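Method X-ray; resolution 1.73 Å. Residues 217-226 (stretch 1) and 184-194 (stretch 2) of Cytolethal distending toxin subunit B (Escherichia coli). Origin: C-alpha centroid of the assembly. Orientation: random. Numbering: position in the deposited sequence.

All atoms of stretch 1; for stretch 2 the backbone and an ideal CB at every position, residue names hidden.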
# COMPACT_ATOMS: atom_id res chain seq x y z
N SER A 217 19.82 -5.07 2.63
CA SER A 217 20.89 -5.11 1.62
C SER A 217 21.26 -3.68 1.20
O SER A 217 21.89 -3.46 0.16
CB SER A 217 20.44 -5.95 0.43
OG SER A 217 20.61 -7.34 0.72
N GLN A 218 20.84 -2.73 2.03
CA GLN A 218 21.08 -1.29 1.85
C GLN A 218 20.37 -0.62 0.67
O GLN A 218 20.72 0.52 0.28
CB GLN A 218 22.60 -0.99 1.83
CG GLN A 218 23.24 -1.03 3.24
CD GLN A 218 22.32 -0.51 4.35
OE1 GLN A 218 21.72 -1.32 5.11
NE2 GLN A 218 22.20 0.82 4.47
N ARG A 219 19.36 -1.29 0.11
CA ARG A 219 18.63 -0.67 -1.01
C ARG A 219 17.38 0.02 -0.47
O ARG A 219 16.86 -0.39 0.58
CB ARG A 219 18.28 -1.72 -2.07
CG ARG A 219 19.58 -2.28 -2.77
CD ARG A 219 19.53 -2.25 -4.30
NE ARG A 219 18.62 -3.31 -4.75
CZ ARG A 219 17.81 -3.26 -5.81
NH1 ARG A 219 17.76 -2.19 -6.62
NH2 ARG A 219 17.04 -4.32 -6.05
N THR A 220 16.93 1.04 -1.19
CA THR A 220 15.71 1.75 -0.82
C THR A 220 14.66 1.30 -1.85
O THR A 220 14.63 1.80 -2.96
CB THR A 220 15.97 3.26 -0.93
OG1 THR A 220 16.95 3.63 0.07
CG2 THR A 220 14.71 4.08 -0.58
N LEU A 221 13.86 0.30 -1.48
CA LEU A 221 12.92 -0.33 -2.40
C LEU A 221 11.45 -0.06 -2.06
O LEU A 221 10.56 -0.34 -2.87
CB LEU A 221 13.13 -1.83 -2.39
CG LEU A 221 14.52 -2.29 -2.83
CD1 LEU A 221 14.58 -3.84 -2.88
CD2 LEU A 221 14.98 -1.66 -4.13
N ASP A 222 11.22 0.39 -0.83
CA ASP A 222 9.85 0.51 -0.29
C ASP A 222 9.58 1.99 -0.05
O ASP A 222 10.26 2.62 0.76
CB ASP A 222 9.77 -0.23 1.05
CG ASP A 222 10.16 -1.66 0.93
OD1 ASP A 222 9.29 -2.44 0.43
OD2 ASP A 222 11.31 -2.13 1.23
N TYR A 223 8.57 2.52 -0.71
CA TYR A 223 8.31 3.95 -0.59
C TYR A 223 6.96 4.26 -1.20
O TYR A 223 6.14 3.34 -1.38
CB TYR A 223 9.50 4.74 -1.23
CG TYR A 223 9.92 4.29 -2.61
CD1 TYR A 223 9.32 4.84 -3.75
CD2 TYR A 223 10.97 3.36 -2.79
CE1 TYR A 223 9.73 4.43 -5.05
CE2 TYR A 223 11.36 2.90 -4.08
CZ TYR A 223 10.76 3.46 -5.19
OH TYR A 223 11.13 3.04 -6.42
N ALA A 224 6.69 5.54 -1.49
CA ALA A 224 5.36 5.97 -1.95
C ALA A 224 5.45 6.84 -3.20
O ALA A 224 6.44 7.55 -3.39
CB ALA A 224 4.58 6.72 -0.86
N VAL A 225 4.40 6.78 -4.04
CA VAL A 225 4.27 7.72 -5.17
C VAL A 225 2.93 8.40 -5.00
O VAL A 225 1.91 7.72 -5.00
CB VAL A 225 4.33 6.99 -6.56
CG1 VAL A 225 4.23 8.03 -7.71
CG2 VAL A 225 5.59 6.09 -6.68
N ALA A 226 2.90 9.73 -4.84
CA ALA A 226 1.66 10.49 -4.70
C ALA A 226 1.38 11.18 -6.02
O ALA A 226 2.31 11.62 -6.70
CB ALA A 226 1.79 11.57 -3.57
N UNK A 184 4.36 0.88 -1.70
CA UNK A 184 4.75 -0.51 -1.88
C UNK A 184 6.20 -0.77 -2.05
O UNK A 184 7.03 0.13 -1.81
CB UNK A 184 4.02 -1.09 -3.10
N UNK A 185 6.47 -2.04 -2.38
CA UNK A 185 7.81 -2.49 -2.68
C UNK A 185 7.94 -2.43 -4.19
O UNK A 185 7.44 -3.29 -4.94
CB UNK A 185 8.09 -3.89 -2.13
N UNK A 186 8.64 -1.40 -4.63
CA UNK A 186 8.80 -1.18 -6.06
C UNK A 186 9.97 -1.94 -6.66
O UNK A 186 10.13 -2.00 -7.88
CB UNK A 186 8.97 0.32 -6.33
N UNK A 187 10.82 -2.50 -5.78
CA UNK A 187 11.93 -3.37 -6.22
C UNK A 187 12.90 -2.70 -7.20
O UNK A 187 13.58 -3.39 -7.96
CB UNK A 187 11.36 -4.63 -6.87
N UNK A 188 12.98 -1.38 -7.11
CA UNK A 188 13.99 -0.52 -7.75
C UNK A 188 14.07 0.75 -6.92
O UNK A 188 13.12 1.08 -6.19
CB UNK A 188 13.65 -0.21 -9.21
N UNK A 189 15.21 1.47 -7.01
CA UNK A 189 15.43 2.64 -6.20
C UNK A 189 14.56 3.80 -6.74
O UNK A 189 14.16 3.75 -7.87
CB UNK A 189 16.91 3.01 -6.19
N UNK A 190 14.22 4.77 -5.90
CA UNK A 190 13.35 5.89 -6.30
C UNK A 190 13.75 6.63 -7.60
O UNK A 190 12.93 6.85 -8.48
CB UNK A 190 13.31 6.91 -5.16
N UNK A 191 15.00 7.05 -7.71
CA UNK A 191 15.42 7.71 -8.95
C UNK A 191 15.33 6.80 -10.18
O UNK A 191 15.08 7.29 -11.30
CB UNK A 191 16.86 8.22 -8.80
N UNK A 192 15.54 5.48 -9.98
CA UNK A 192 15.39 4.53 -11.05
C UNK A 192 13.96 4.42 -11.55
O UNK A 192 13.74 4.24 -12.74
CB UNK A 192 15.89 3.16 -10.59
N UNK A 193 12.98 4.49 -10.65
CA UNK A 193 11.60 4.57 -11.08
C UNK A 193 11.30 5.92 -11.79
O UNK A 193 10.71 5.91 -12.87
CB UNK A 193 10.68 4.38 -9.87
N UNK A 194 11.72 7.04 -11.20
CA UNK A 194 11.34 8.38 -11.69
C UNK A 194 11.77 8.56 -13.15
O UNK A 194 10.96 9.02 -13.98
CB UNK A 194 11.97 9.47 -10.82

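Position 184 pairs with Tyr-223 in an antiparallel bridge, its N 3.1 Å from Tyr-223 O and its O 3.0 Å from Tyr-223 N, both hydrogen bonds. Phi/psi of 177/-172 is almost fully extended, a conformation glycine adopts most easily. It is Gly-184.

At 185 the ideal CB lies 3.2 Å from Asp-222 OD1, on the same sheet face as that carboxylate. A small or polar side chain would suit; an acid would need compensation. The residue is Asp-185: its OD1 sits 3.9 Å from Asp-222 OD1, a like-charge approach, while both OD2 atoms are hydrogen-bonded elsewhere in the structure.

Position 186 donates its N to Leu-221 O (2.8 Å), and CA-to-CB points toward stretch 1, with the ideal CB 3.5 Å from Tyr-223 OH. The Tyr-223 ring and Val-225 CG2 offer an apolar surface suited to a large aliphatic or aromatic group. Phe-186 makes an offset stack with Tyr-223 (centroids 4.8 Å apart, planes at 30°), and its CZ reaches Val-225 CG2 at 3.8 Å.

Position 187 has positive phi (57/27), favouring Gly, Asn or Asp, and its CB points away. Asn-187 fits, and its OD1 returns to within 3.6 Å of Leu-221 CD1.

At 188 the backbone O accepts from Tyr-223 OH (2.8 Å), whatever the side chain. CB points away, so many types are possible. Arg-188 NH1 lies 3.2 Å from a carboxylate oxygen, OD2, of the side chain at 192, a salt bridge of charges only, with no N-H pointing at that oxygen.

Position 189 precedes a helix, and its CA makes a CH contact to Thr-220 O (3.4 Å). CB points away overall, but the free Thr-220 N and the Arg-219 guanidinium invite an acceptor, preferably Glu or Gln. Glu-189 accepts from Thr-220 N through OE2 (2.8 Å) and forms a salt bridge from OE1 to Arg-219 NH1 (3.5 Å).

Position 190 opens the helix at phi -51, compatible with proline, its ideal CB 4.3 Å from Tyr-223 CZ. A compact apolar group would suit. Pro-190 places CG 3.9 Å from the centroid of the Tyr-223 ring, a CH-pi contact on the face opposite Phe-186.

Positions 191, 192 and 194 have nothing of stretch 1 within 5.5 Å of their ideal CB, so small or polar side chains would serve; CA-to-CB points away at 191, toward at 192 and sideways at 194. They are Ala-191, Asp-192 and Glu-194, none contacting stretch 1.

Position 193 points toward stretch 1, its ideal CB 3.7 Å from Tyr-223 OH. A branched aliphatic would suit: Leu-193 CD2 lies 3.9 Å from both Tyr-223 CE1 and Val-225 CG2.

Stretch 2 184-194: GDFNREPADLE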
# COMPACT_ATOMS: atom_id res chain seq x y z
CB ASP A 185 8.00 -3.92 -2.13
CG ASP A 185 9.36 -4.49 -2.43
OD1 ASP A 185 10.21 -3.85 -3.14
OD2 ASP A 185 9.63 -5.65 -2.01
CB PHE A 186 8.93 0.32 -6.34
CG PHE A 186 7.67 1.08 -6.07
CD1 PHE A 186 6.64 1.07 -7.02
CD2 PHE A 186 7.49 1.78 -4.88
CE1 PHE A 186 5.43 1.77 -6.76
CE2 PHE A 186 6.30 2.50 -4.61
CZ PHE A 186 5.28 2.49 -5.56
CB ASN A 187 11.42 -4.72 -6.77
CG ASN A 187 11.53 -5.83 -5.74
OD1 ASN A 187 12.57 -5.96 -5.04
ND2 ASN A 187 10.49 -6.62 -5.60
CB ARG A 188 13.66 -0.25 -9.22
CG ARG A 188 12.37 0.53 -9.45
CD ARG A 188 12.32 1.02 -10.93
NE ARG A 188 12.07 -0.05 -11.88
CZ ARG A 188 12.21 0.09 -13.22
NH1 ARG A 188 12.70 1.24 -13.72
NH2 ARG A 188 11.90 -0.89 -14.06
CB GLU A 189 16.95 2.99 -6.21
CG GLU A 189 17.53 3.16 -4.83
CD GLU A 189 18.05 1.87 -4.24
OE1 GLU A 189 17.83 0.81 -4.84
OE2 GLU A 189 18.72 1.95 -3.19
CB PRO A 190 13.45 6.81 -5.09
CG PRO A 190 13.65 5.90 -3.97
CD PRO A 190 14.60 4.87 -4.47
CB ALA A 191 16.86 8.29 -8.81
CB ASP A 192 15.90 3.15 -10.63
CG ASP A 192 16.05 2.24 -11.78
OD1 ASP A 192 16.93 2.52 -12.65
OD2 ASP A 192 15.37 1.22 -11.95
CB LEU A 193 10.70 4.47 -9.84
CG LEU A 193 9.20 4.58 -10.09
CD1 LEU A 193 8.68 3.52 -11.13
CD2 LEU A 193 8.52 4.41 -8.71
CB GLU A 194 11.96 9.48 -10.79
CG GLU A 194 11.72 10.91 -11.30
CD GLU A 194 10.27 11.36 -11.20
OE1 GLU A 194 9.42 10.61 -10.63
OE2 GLU A 194 9.96 12.48 -11.69
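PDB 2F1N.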